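Local coordinates for protein SusD homolog (Bacteroides thetaiotaomicron, PDB 3EHM) that probably binds mucin O-glycans, as a SusD-family outer membrane lipoprotein, for their use by this human gut symbiont, at residues A[56-61]-A[75-80]; A[81-86]-A[484-489]; A[138-143]-A[489-494]; A[476-481]-A[514-519]. All blocks are in the same frame, centred on the assembly; numbering follows the deposited sequence.

Interaction 1: A[56-61]-A[75-80]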
loop_
_atom_site.group_PDB
_atom_site.type_symbol
_atom_site.label_atom_id
_atom_site.label_comp_id
_atom_site.label_asym_id
_atom_site.label_seq_id
_atom_site.Cartn_x
_atom_site.Cartn_y
_atom_site.Cartn_z
ATOM N N ASP A 56 -5.031 4.918 4.402
ATOM C CA ASP A 56 -5.451 4.041 3.314
ATOM C C ASP A 56 -6.767 4.285 2.574
ATOM O O ASP A 56 -6.804 4.293 1.343
ATOM C CB ASP A 56 -5.507 2.594 3.833
ATOM C CG ASP A 56 -4.137 2.013 4.154
ATOM O OD1 ASP A 56 -3.365 2.616 4.935
ATOM O OD2 ASP A 56 -3.844 0.921 3.626
ATOM N N LEU A 57 -7.844 4.468 3.324
ATOM C CA LEU A 57 -9.169 4.585 2.733
ATOM C C LEU A 57 -9.597 5.801 1.923
ATOM O O LEU A 57 -10.040 5.645 0.788
ATOM C CB LEU A 57 -10.218 4.310 3.811
ATOM C CG LEU A 57 -9.947 3.073 4.672
ATOM C CD1 LEU A 57 -11.170 2.803 5.542
ATOM C CD2 LEU A 57 -9.642 1.858 3.795
ATOM N N ILE A 58 -9.493 7.003 2.479
ATOM C CA ILE A 58 -9.942 8.166 1.724
ATOM C C ILE A 58 -8.822 8.869 0.970
ATOM O O ILE A 58 -9.073 9.759 0.158
ATOM C CB ILE A 58 -10.682 9.174 2.636
ATOM C CG1 ILE A 58 -9.693 9.966 3.488
ATOM C CG2 ILE A 58 -11.653 8.417 3.542
ATOM C CD1 ILE A 58 -10.356 11.063 4.310
ATOM N N SER A 59 -7.587 8.455 1.227
ATOM C CA SER A 59 -6.442 9.041 0.546
ATOM C C SER A 59 -5.891 8.100 -0.530
ATOM O O SER A 59 -6.467 7.990 -1.617
ATOM C CB SER A 59 -5.345 9.391 1.560
ATOM O OG SER A 59 -5.013 8.268 2.362
ATOM N N SER A 60 -4.787 7.420 -0.220
ATOM C CA SER A 60 -4.136 6.504 -1.157
ATOM C C SER A 60 -5.083 5.556 -1.896
ATOM O O SER A 60 -5.024 5.454 -3.123
ATOM C CB SER A 60 -3.062 5.681 -0.431
ATOM O OG SER A 60 -3.626 4.923 0.626
ATOM N N GLY A 61 -5.934 4.856 -1.150
ATOM C CA GLY A 61 -6.870 3.920 -1.760
ATOM C C GLY A 61 -7.882 4.595 -2.671
ATOM O O GLY A 61 -8.392 3.995 -3.623
ATOM N N PHE A 75 -13.998 19.713 0.487
ATOM C CA PHE A 75 -12.679 19.925 -0.107
ATOM C C PHE A 75 -11.689 20.433 0.936
ATOM O O PHE A 75 -10.761 21.177 0.616
ATOM C CB PHE A 75 -12.763 20.930 -1.261
ATOM C CG PHE A 75 -13.880 20.650 -2.228
ATOM C CD1 PHE A 75 -13.945 19.439 -2.907
ATOM C CD2 PHE A 75 -14.880 21.593 -2.441
ATOM C CE1 PHE A 75 -14.998 19.166 -3.783
ATOM C CE2 PHE A 75 -15.934 21.332 -3.311
ATOM C CZ PHE A 75 -15.995 20.114 -3.985
ATOM N N ASN A 76 -11.884 20.018 2.182
ATOM C CA ASN A 76 -11.023 20.449 3.276
ATOM C C ASN A 76 -9.959 19.452 3.737
ATOM O O ASN A 76 -9.257 19.724 4.712
ATOM C CB ASN A 76 -11.884 20.850 4.474
ATOM C CG ASN A 76 -12.679 22.114 4.222
ATOM O OD1 ASN A 76 -13.823 22.241 4.668
ATOM N ND2 ASN A 76 -12.074 23.064 3.515
ATOM N N ASN A 77 -9.840 18.300 3.079
ATOM C CA ASN A 77 -8.805 17.351 3.487
ATOM C C ASN A 77 -8.129 16.610 2.336
ATOM O O ASN A 77 -8.356 16.916 1.160
ATOM C CB ASN A 77 -9.328 16.350 4.538
ATOM C CG ASN A 77 -10.360 15.380 3.987
ATOM O OD1 ASN A 77 -10.429 15.132 2.784
ATOM N ND2 ASN A 77 -11.154 14.803 4.882
ATOM N N GLU A 78 -7.288 15.642 2.683
ATOM C CA GLU A 78 -6.526 14.876 1.694
ATOM C C GLU A 78 -7.340 14.102 0.653
ATOM O O GLU A 78 -6.826 13.781 -0.425
ATOM C CB GLU A 78 -5.575 13.903 2.407
ATOM C CG GLU A 78 -6.288 12.761 3.111
ATOM C CD GLU A 78 -6.635 13.070 4.550
ATOM O OE1 GLU A 78 -6.876 14.254 4.881
ATOM O OE2 GLU A 78 -6.679 12.117 5.355
ATOM N N ALA A 79 -8.596 13.793 0.960
ATOM C CA ALA A 79 -9.424 13.048 0.006
ATOM C C ALA A 79 -9.484 13.797 -1.318
ATOM O O ALA A 79 -9.503 13.191 -2.393
ATOM C CB ALA A 79 -10.828 12.845 0.560
ATOM N N ASN A 80 -9.511 15.121 -1.241
ATOM C CA ASN A 80 -9.555 15.929 -2.446
ATOM C C ASN A 80 -8.265 16.711 -2.651
ATOM O O ASN A 80 -8.252 17.805 -3.216
ATOM C CB ASN A 80 -10.773 16.843 -2.421
ATOM C CG ASN A 80 -12.055 16.077 -2.665
ATOM O OD1 ASN A 80 -12.631 16.130 -3.755
ATOM N ND2 ASN A 80 -12.494 15.332 -1.658
#
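Ile58 carries this contact. Its CG1 sits in the crowded position between the backbone N and the carbonyl carbon (chi1 76°). From there the chain runs on extended, so CD1 leads the side chain toward segment 75-80. It crosses the side chains of Asn77 and Glu78 at about a right angle. Ile58 CD1 lies 3.9 Å from Asn77 ND2 and 4.0 Å from Glu78 OE2. The methyl of Ala79 also meets this tip, with its CB 4.2 Å from Ile58 CD1. Beside it, Ser59 CB packs on Glu78 CG at 3.8 Å. No hydrogen bond joins the two segments. The closest approach is a CA-H...O contact, Ala79 CA to Ile58 O at 3.3 Å. The loop is shaped by its own Asx turn: Asn77 OD1 accepts from Ala79 N at 2.9 Å, with the donor above the carbonyl plane. This bond ties the Asn77 side chain to the backbone of Ala79. Glu78 OE2, the oxygen beside the isoleucine tip, is held by a salt bridge to Arg87 and a hydrogen bond from Asn54 ND2. Ser59 OG bonds to Asn54 O. The contact thus lies where helix 47-57 gives way to helix 60-63. Helix 85-110 borders it through Arg87 and Met88, strand 67-69 through Asn69 on Ala79, and helix 449-459 packs on Ser60.

Interaction 2: A[81-86]-A[484-489]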
loop_
_atom_site.group_PDB
_atom_site.type_symbol
_atom_site.label_atom_id
_atom_site.label_comp_id
_atom_site.label_asym_id
_atom_site.label_seq_id
_atom_site.Cartn_x
_atom_site.Cartn_y
_atom_site.Cartn_z
ATOM N N TRP A 81 -7.186 16.115 -2.158
ATOM C CA TRP A 81 -5.836 16.638 -2.304
ATOM C C TRP A 81 -5.528 17.953 -1.596
ATOM O O TRP A 81 -4.589 18.651 -1.972
ATOM C CB TRP A 81 -5.511 16.773 -3.798
ATOM C CG TRP A 81 -5.799 15.538 -4.628
ATOM C CD1 TRP A 81 -6.708 14.551 -4.359
ATOM C CD2 TRP A 81 -5.246 15.228 -5.912
ATOM N NE1 TRP A 81 -6.760 13.651 -5.399
ATOM C CE2 TRP A 81 -5.871 14.044 -6.366
ATOM C CE3 TRP A 81 -4.285 15.838 -6.726
ATOM C CZ2 TRP A 81 -5.565 13.459 -7.600
ATOM C CZ3 TRP A 81 -3.980 15.255 -7.956
ATOM C CH2 TRP A 81 -4.621 14.077 -8.378
ATOM N N ASN A 82 -6.310 18.296 -0.577
ATOM C CA ASN A 82 -6.058 19.522 0.172
ATOM C C ASN A 82 -5.268 19.092 1.406
ATOM O O ASN A 82 -5.842 18.724 2.435
ATOM C CB ASN A 82 -7.377 20.184 0.576
ATOM C CG ASN A 82 -7.182 21.592 1.104
ATOM O OD1 ASN A 82 -8.150 22.318 1.344
ATOM N ND2 ASN A 82 -5.929 21.985 1.289
ATOM N N PHE A 83 -3.946 19.130 1.292
ATOM C CA PHE A 83 -3.071 18.701 2.374
ATOM C C PHE A 83 -2.878 19.750 3.465
ATOM O O PHE A 83 -1.823 20.377 3.568
ATOM C CB PHE A 83 -1.719 18.271 1.796
ATOM C CG PHE A 83 -1.815 17.172 0.763
ATOM C CD1 PHE A 83 -2.903 16.300 0.744
ATOM C CD2 PHE A 83 -0.794 16.981 -0.164
ATOM C CE1 PHE A 83 -2.970 15.251 -0.183
ATOM C CE2 PHE A 83 -0.849 15.933 -1.095
ATOM C CZ PHE A 83 -1.939 15.070 -1.103
ATOM N N THR A 84 -3.903 19.911 4.295
ATOM C CA THR A 84 -3.885 20.887 5.379
ATOM C C THR A 84 -2.897 20.547 6.483
ATOM O O THR A 84 -2.464 19.403 6.624
ATOM C CB THR A 84 -5.264 21.019 6.018
ATOM O OG1 THR A 84 -5.611 19.781 6.650
ATOM C CG2 THR A 84 -6.309 21.353 4.956
ATOM N N ASP A 85 -2.552 21.559 7.271
ATOM C CA ASP A 85 -1.614 21.397 8.369
ATOM C C ASP A 85 -2.079 20.301 9.332
ATOM O O ASP A 85 -1.304 19.417 9.701
ATOM C CB ASP A 85 -1.470 22.720 9.129
ATOM C CG ASP A 85 -0.166 22.812 9.892
ATOM O OD1 ASP A 85 0.867 23.135 9.268
ATOM O OD2 ASP A 85 -0.172 22.548 11.111
ATOM N N SER A 86 -3.347 20.352 9.729
ATOM C CA SER A 86 -3.880 19.361 10.658
ATOM C C SER A 86 -3.872 17.937 10.100
ATOM O O SER A 86 -3.486 17.005 10.798
ATOM C CB SER A 86 -5.306 19.730 11.078
ATOM O OG SER A 86 -6.164 19.767 9.956
ATOM N N ARG A 484 -2.951 12.124 -11.877
ATOM C CA ARG A 484 -4.249 11.502 -11.659
ATOM C C ARG A 484 -4.289 11.170 -10.169
ATOM O O ARG A 484 -5.332 10.825 -9.629
ATOM C CB ARG A 484 -4.416 10.242 -12.511
ATOM C CG ARG A 484 -4.571 10.566 -13.986
ATOM C CD ARG A 484 -5.054 9.383 -14.809
ATOM N NE ARG A 484 -5.166 9.774 -16.207
ATOM C CZ ARG A 484 -5.502 8.958 -17.198
ATOM N NH1 ARG A 484 -5.771 7.681 -16.957
ATOM N NH2 ARG A 484 -5.553 9.426 -18.438
ATOM N N VAL A 485 -3.128 11.292 -9.521
ATOM C CA VAL A 485 -2.980 11.060 -8.080
ATOM C C VAL A 485 -1.858 11.966 -7.581
ATOM O O VAL A 485 -1.014 12.389 -8.362
ATOM C CB VAL A 485 -2.576 9.593 -7.745
ATOM C CG1 VAL A 485 -3.499 8.622 -8.450
ATOM C CG2 VAL A 485 -1.122 9.335 -8.126
ATOM N N PRO A 486 -1.843 12.297 -6.278
ATOM C CA PRO A 486 -0.754 13.154 -5.804
ATOM C C PRO A 486 0.540 12.337 -5.881
ATOM O O PRO A 486 0.506 11.106 -5.787
ATOM C CB PRO A 486 -1.152 13.459 -4.358
ATOM C CG PRO A 486 -2.659 13.344 -4.380
ATOM C CD PRO A 486 -2.872 12.125 -5.238
ATOM N N GLU A 487 1.672 13.006 -6.071
ATOM C CA GLU A 487 2.953 12.307 -6.143
ATOM C C GLU A 487 3.470 11.997 -4.735
ATOM O O GLU A 487 4.348 11.150 -4.553
ATOM C CB GLU A 487 3.995 13.164 -6.876
ATOM C CG GLU A 487 3.723 13.423 -8.359
ATOM C CD GLU A 487 3.837 12.176 -9.224
ATOM O OE1 GLU A 487 4.467 11.186 -8.787
ATOM O OE2 GLU A 487 3.305 12.194 -10.357
ATOM N N ARG A 488 2.918 12.682 -3.738
ATOM C CA ARG A 488 3.346 12.495 -2.352
ATOM C C ARG A 488 2.516 13.373 -1.434
ATOM O O ARG A 488 1.818 14.272 -1.896
ATOM C CB ARG A 488 4.814 12.917 -2.199
ATOM C CG ARG A 488 5.049 14.417 -2.479
ATOM C CD ARG A 488 6.517 14.833 -2.321
ATOM N NE ARG A 488 6.952 14.916 -0.925
ATOM C CZ ARG A 488 6.782 15.978 -0.140
ATOM N NH1 ARG A 488 6.184 17.069 -0.601
ATOM N NH2 ARG A 488 7.213 15.953 1.114
ATOM N N PHE A 489 2.593 13.101 -0.134
ATOM C CA PHE A 489 1.920 13.924 0.861
ATOM C C PHE A 489 2.970 14.993 1.151
ATOM O O PHE A 489 4.156 14.766 0.912
ATOM C CB PHE A 489 1.663 13.139 2.158
ATOM C CG PHE A 489 0.287 12.537 2.261
ATOM C CD1 PHE A 489 -0.639 12.676 1.232
ATOM C CD2 PHE A 489 -0.081 11.823 3.402
ATOM C CE1 PHE A 489 -1.914 12.110 1.335
ATOM C CE2 PHE A 489 -1.352 11.253 3.511
ATOM C CZ PHE A 489 -2.269 11.401 2.474
#
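Ring contacts dominate. Pro486 lies over one face of the Trp81 indole, with Pro486 CG 3.8 Å from the centroid of the five-membered ring and 19° off its normal: a CH-pi contact. Phe83 and Phe489 form a T-shaped pair with planes at 67° and centroids 5.0 Å apart. The edge of Phe489 points at the face of Phe83. Apolar packing ties the two pairs together, since Pro486 CB meets the edge of the Phe83 ring at CZ, 3.7 Å away. Ring carbons also meet backbone carbonyls. Trp81 CZ2 is 3.3 Å from Arg484 O, which sits at the indole edge, and Phe83 CE2 is 3.2 Å from Arg488 O. An alanine in place of Trp81 would remove the indole and its bond from NE1 to Thr313 OG1, and would probably leave the Pro486 face that lay on the indole less well packed. The loop leading into helix 85-110 here packs on the loop between helices 472-475 and 495-498. Phe83 centres an inverse gamma turn just before Thr84, the N-cap of helix 85-110. Tyr63 packs on Phe83, Pro486 and Phe489. No hydrogen bond crosses the contact, and the buried Arg488 O has no polar partner. Cohesion thus rests on shape, aromatic and CH-pi contacts.

Interaction 3: A[138-143]-A[489-494]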
loop_
_atom_site.group_PDB
_atom_site.type_symbol
_atom_site.label_atom_id
_atom_site.label_comp_id
_atom_site.label_asym_id
_atom_site.label_seq_id
_atom_site.Cartn_x
_atom_site.Cartn_y
_atom_site.Cartn_z
ATOM N N ASP A 138 7.780 6.367 1.531
ATOM C CA ASP A 138 7.096 6.262 0.245
ATOM C C ASP A 138 5.946 7.252 0.135
ATOM O O ASP A 138 5.473 7.545 -0.964
ATOM C CB ASP A 138 6.594 4.837 0.017
ATOM C CG ASP A 138 7.727 3.861 -0.232
ATOM O OD1 ASP A 138 8.854 4.331 -0.512
ATOM O OD2 ASP A 138 7.499 2.634 -0.160
ATOM N N VAL A 139 5.501 7.770 1.275
ATOM C CA VAL A 139 4.420 8.740 1.288
ATOM C C VAL A 139 4.944 10.183 1.321
ATOM O O VAL A 139 4.452 11.027 0.580
ATOM C CB VAL A 139 3.483 8.510 2.498
ATOM C CG1 VAL A 139 2.581 9.720 2.706
ATOM C CG2 VAL A 139 2.636 7.266 2.257
ATOM N N PHE A 140 5.941 10.458 2.163
ATOM C CA PHE A 140 6.496 11.814 2.287
ATOM C C PHE A 140 7.820 12.055 1.560
ATOM O O PHE A 140 8.117 13.187 1.158
ATOM C CB PHE A 140 6.727 12.182 3.759
ATOM C CG PHE A 140 5.473 12.293 4.583
ATOM C CD1 PHE A 140 5.018 11.212 5.328
ATOM C CD2 PHE A 140 4.768 13.492 4.645
ATOM C CE1 PHE A 140 3.882 11.318 6.126
ATOM C CE2 PHE A 140 3.626 13.610 5.441
ATOM C CZ PHE A 140 3.183 12.518 6.185
ATOM N N GLY A 141 8.618 11.001 1.411
ATOM C CA GLY A 141 9.921 11.139 0.784
ATOM C C GLY A 141 10.987 11.087 1.871
ATOM O O GLY A 141 11.257 10.015 2.413
ATOM N N PRO A 142 11.610 12.225 2.221
ATOM C CA PRO A 142 12.644 12.264 3.263
ATOM C C PRO A 142 12.025 12.034 4.639
ATOM O O PRO A 142 10.937 12.527 4.915
ATOM C CB PRO A 142 13.203 13.687 3.159
ATOM C CG PRO A 142 12.814 14.136 1.774
ATOM C CD PRO A 142 11.449 13.548 1.596
ATOM N N ILE A 143 12.714 11.282 5.493
ATOM C CA ILE A 143 12.239 11.025 6.850
ATOM C C ILE A 143 13.442 10.898 7.782
ATOM O O ILE A 143 14.571 10.667 7.326
ATOM C CB ILE A 143 11.416 9.715 6.955
ATOM C CG1 ILE A 143 12.285 8.517 6.574
ATOM C CG2 ILE A 143 10.174 9.796 6.070
ATOM C CD1 ILE A 143 11.655 7.168 6.912
ATOM N N PHE A 489 2.593 13.101 -0.134
ATOM C CA PHE A 489 1.920 13.924 0.861
ATOM C C PHE A 489 2.970 14.993 1.151
ATOM O O PHE A 489 4.156 14.766 0.912
ATOM C CB PHE A 489 1.663 13.139 2.158
ATOM C CG PHE A 489 0.287 12.537 2.261
ATOM C CD1 PHE A 489 -0.639 12.676 1.232
ATOM C CD2 PHE A 489 -0.081 11.823 3.402
ATOM C CE1 PHE A 489 -1.914 12.110 1.335
ATOM C CE2 PHE A 489 -1.352 11.253 3.511
ATOM C CZ PHE A 489 -2.269 11.401 2.474
ATOM N N ARG A 490 2.556 16.154 1.648
ATOM C CA ARG A 490 3.527 17.188 1.989
ATOM C C ARG A 490 3.529 17.269 3.510
ATOM O O ARG A 490 2.542 16.912 4.151
ATOM C CB ARG A 490 3.132 18.553 1.406
ATOM C CG ARG A 490 1.952 19.214 2.109
ATOM C CD ARG A 490 1.841 20.697 1.782
ATOM N NE ARG A 490 0.722 21.306 2.497
ATOM C CZ ARG A 490 0.552 22.613 2.657
ATOM N NH1 ARG A 490 1.429 23.469 2.148
ATOM N NH2 ARG A 490 -0.493 23.064 3.342
ATOM N N PHE A 491 4.635 17.715 4.089
ATOM C CA PHE A 491 4.702 17.852 5.537
ATOM C C PHE A 491 3.861 19.056 5.931
ATOM O O PHE A 491 3.595 19.934 5.106
ATOM C CB PHE A 491 6.147 18.063 5.990
ATOM C CG PHE A 491 7.016 16.857 5.804
ATOM C CD1 PHE A 491 6.920 15.777 6.671
ATOM C CD2 PHE A 491 7.901 16.780 4.734
ATOM C CE1 PHE A 491 7.693 14.634 6.474
ATOM C CE2 PHE A 491 8.678 15.641 4.529
ATOM C CZ PHE A 491 8.570 14.568 5.400
ATOM N N ALA A 492 3.428 19.082 7.185
ATOM C CA ALA A 492 2.636 20.192 7.695
ATOM C C ALA A 492 3.570 21.396 7.809
ATOM O O ALA A 492 4.595 21.329 8.485
ATOM C CB ALA A 492 2.062 19.831 9.064
ATOM N N PRO A 493 3.239 22.510 7.131
ATOM C CA PRO A 493 4.074 23.713 7.177
ATOM C C PRO A 493 4.517 24.117 8.586
ATOM O O PRO A 493 5.684 24.438 8.806
ATOM C CB PRO A 493 3.185 24.767 6.519
ATOM C CG PRO A 493 2.462 23.969 5.483
ATOM C CD PRO A 493 2.073 22.715 6.251
ATOM N N THR A 494 3.592 24.087 9.543
ATOM C CA THR A 494 3.924 24.475 10.908
ATOM C C THR A 494 4.947 23.563 11.567
ATOM O O THR A 494 5.583 23.959 12.538
ATOM C CB THR A 494 2.678 24.530 11.815
ATOM O OG1 THR A 494 2.150 23.211 11.989
ATOM C CG2 THR A 494 1.616 25.436 11.208
#
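One backbone hydrogen bond joins the segments: Phe489 N donates to Val139 O at 2.9 Å, nearly straight at 168°, from above the carbonyl plane. Next to it the side chains of Val139 and Phe489 lie side by side and point the same way. Val139 CG1, anti to its backbone N, is 3.5 Å from Phe489 CD2. Phe489 CB lies over a face of the Phe140 ring, 4.2 Å from the centroid, as a CH-pi contact. Phe140 and Phe491 form an offset stack, with centroids 4.8 Å apart and planes at 16°. The stack is displaced so that Phe491 CZ reaches Phe140 CB at 3.4 Å. Two carbonyls approach ring edges: Pro142 O is 3.2 Å from Phe491 CZ, and Arg490 O is 3.7 Å from Phe140 CE2. Both oxygens are buried and have no polar partner in the model.

The site is the C-terminal end of helix 116-140, in a SusD-like protein that belongs to the tetratricopeptide-repeat clan. Gly141 breaks the helix with positive phi (105°), and Pro142 follows. Farther out, Arg490 NE bonds to Phe83 O. Val139 also packs on Phe95 of helix 85-110 and on Val450 and Trp453 of helix 449-459. Ile505 of helix 505-509 touches both Phe491 and Pro142.

Interaction 4: A[476-481]-A[514-519]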
loop_
_atom_site.group_PDB
_atom_site.type_symbol
_atom_site.label_atom_id
_atom_site.label_comp_id
_atom_site.label_asym_id
_atom_site.label_seq_id
_atom_site.Cartn_x
_atom_site.Cartn_y
_atom_site.Cartn_z
ATOM N N ILE A 476 -2.275 20.762 -5.355
ATOM C CA ILE A 476 -0.930 20.299 -5.018
ATOM C C ILE A 476 0.131 20.848 -5.959
ATOM O O ILE A 476 1.302 20.491 -5.852
ATOM C CB ILE A 476 -0.825 18.761 -5.033
ATOM C CG1 ILE A 476 -1.059 18.237 -6.449
ATOM C CG2 ILE A 476 -1.808 18.171 -4.041
ATOM C CD1 ILE A 476 -0.806 16.749 -6.597
ATOM N N GLY A 477 -0.286 21.712 -6.881
ATOM C CA GLY A 477 0.649 22.304 -7.822
ATOM C C GLY A 477 0.807 21.538 -9.123
ATOM O O GLY A 477 1.836 21.651 -9.785
ATOM N N ALA A 478 -0.205 20.758 -9.493
ATOM C CA ALA A 478 -0.163 19.981 -10.731
ATOM C C ALA A 478 -1.392 20.301 -11.578
ATOM O O ALA A 478 -2.264 21.055 -11.149
ATOM C CB ALA A 478 -0.125 18.486 -10.411
ATOM N N SER A 479 -1.463 19.729 -12.778
ATOM C CA SER A 479 -2.609 19.966 -13.651
ATOM C C SER A 479 -3.303 18.653 -13.992
ATOM O O SER A 479 -2.743 17.573 -13.800
ATOM C CB SER A 479 -2.174 20.651 -14.948
ATOM O OG SER A 479 -1.846 19.692 -15.940
ATOM N N ILE A 480 -4.524 18.759 -14.506
ATOM C CA ILE A 480 -5.316 17.593 -14.885
ATOM C C ILE A 480 -4.782 16.985 -16.180
ATOM O O ILE A 480 -5.446 17.037 -17.214
ATOM C CB ILE A 480 -6.787 17.983 -15.115
ATOM C CG1 ILE A 480 -7.253 18.926 -14.004
ATOM C CG2 ILE A 480 -7.659 16.734 -15.143
ATOM C CD1 ILE A 480 -8.504 19.705 -14.355
ATOM N N GLU A 481 -3.580 16.414 -16.120
ATOM C CA GLU A 481 -2.960 15.790 -17.288
ATOM C C GLU A 481 -1.651 15.135 -16.869
ATOM O O GLU A 481 -1.248 14.110 -17.420
ATOM C CB GLU A 481 -2.689 16.836 -18.372
ATOM C CG GLU A 481 -3.157 16.424 -19.763
ATOM C CD GLU A 481 -2.079 16.597 -20.819
ATOM O OE1 GLU A 481 -1.054 15.881 -20.742
ATOM O OE2 GLU A 481 -2.255 17.449 -21.724
ATOM N N ILE A 514 5.480 20.034 -1.736
ATOM C CA ILE A 514 4.089 20.031 -2.170
ATOM C C ILE A 514 3.769 18.642 -2.723
ATOM O O ILE A 514 4.674 17.841 -2.969
ATOM C CB ILE A 514 3.849 21.091 -3.269
ATOM C CG1 ILE A 514 4.782 20.826 -4.453
ATOM C CG2 ILE A 514 4.102 22.494 -2.714
ATOM C CD1 ILE A 514 4.549 21.749 -5.631
ATOM N N GLY A 515 2.486 18.368 -2.926
ATOM C CA GLY A 515 2.071 17.068 -3.421
ATOM C C GLY A 515 2.460 16.717 -4.846
ATOM O O GLY A 515 2.436 15.545 -5.215
ATOM N N ALA A 516 2.823 17.713 -5.648
ATOM C CA ALA A 516 3.199 17.471 -7.040
ATOM C C ALA A 516 4.657 17.050 -7.235
ATOM O O ALA A 516 5.043 16.606 -8.316
ATOM C CB ALA A 516 2.905 18.715 -7.878
ATOM N N THR A 517 5.468 17.173 -6.194
ATOM C CA THR A 517 6.878 16.813 -6.302
ATOM C C THR A 517 7.111 15.302 -6.344
ATOM O O THR A 517 6.790 14.581 -5.398
ATOM C CB THR A 517 7.674 17.435 -5.146
ATOM O OG1 THR A 517 7.557 18.862 -5.218
ATOM C CG2 THR A 517 9.139 17.045 -5.221
ATOM N N LYS A 518 7.678 14.830 -7.450
ATOM C CA LYS A 518 7.948 13.409 -7.628
ATOM C C LYS A 518 9.012 12.892 -6.669
ATOM O O LYS A 518 10.027 13.550 -6.427
ATOM C CB LYS A 518 8.384 13.124 -9.068
ATOM C CG LYS A 518 7.307 13.380 -10.111
ATOM C CD LYS A 518 7.826 13.054 -11.504
ATOM C CE LYS A 518 6.789 13.358 -12.574
ATOM N NZ LYS A 518 7.263 12.914 -13.911
ATOM N N LEU A 519 8.779 11.703 -6.131
ATOM C CA LEU A 519 9.727 11.117 -5.204
ATOM C C LEU A 519 10.915 10.505 -5.930
ATOM O O LEU A 519 10.919 10.390 -7.155
ATOM C CB LEU A 519 9.024 10.094 -4.309
ATOM C CG LEU A 519 7.983 10.777 -3.409
ATOM C CD1 LEU A 519 7.268 9.749 -2.534
ATOM C CD2 LEU A 519 8.682 11.819 -2.539
#
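A Schellman motif ends helix 472-475 at Gly477, and here it meets a type I beta turn that runs from Ile514 to Thr517. Both belong to the loop-rich C-terminal part of this SusD-like chain. The carbonyl of Ile476 is the focus. Ala516 N donates to Ile476 O at 3.2 Å, but the bond is weak and bent (127°). Two carbons also crowd this oxygen, Ala516 CB at 3.1 Å and Ile514 CD1 at 3.5 Å. The Ile476 side chain lies against the turn backbone. Its CG1 takes the crowded position between the backbone N and the carbonyl carbon (chi1 65°), and the extended end brings CD1 to 3.7 Å from Gly515 C. Ile476 CB packs on Gly515 CA. The absence of a side chain on Gly515 permits this: a CB there would clash with Ile476 CG2. At Gly477 the positive phi of the Schellman motif already disfavours a CB, which would also be tight against Ile514 CD1. Replacing Ile476 with an alanine would remove CG1, CG2 and CD1, and would probably loosen the packing on Gly515 and on Trp81, which Ile476 also touches. Segment 484-489 also holds the turn, through bonds to the carbonyls of Ile514 and Gly515. Where the chain leaves the helix end, Ala478 CB rests 4.0 Å from Ala516 CB.

Residues 484-494 connect most of the set. Phe489 is shared by interactions 2 and 3, and its CZ is also 3.8 Å from Ser59 CB of interaction 1. Interactions 1 and 2 have centres about 8 Å apart and are joined by a probable hydrogen bond, Asn82 N to Asn77 O at 3.0 Å. Arg488 of interaction 2 makes two probable hydrogen bonds: NH2 to Phe140 O of interaction 3 and NH1 to Ile514 O of interaction 4, both at 2.9 Å. Another joins Glu487 N to Gly515 O at 2.8 Å. Interactions 1 and 4 do not touch, with nearest atoms about 7 Å apart. None includes a glycan; they join loops to one another and to helix ends.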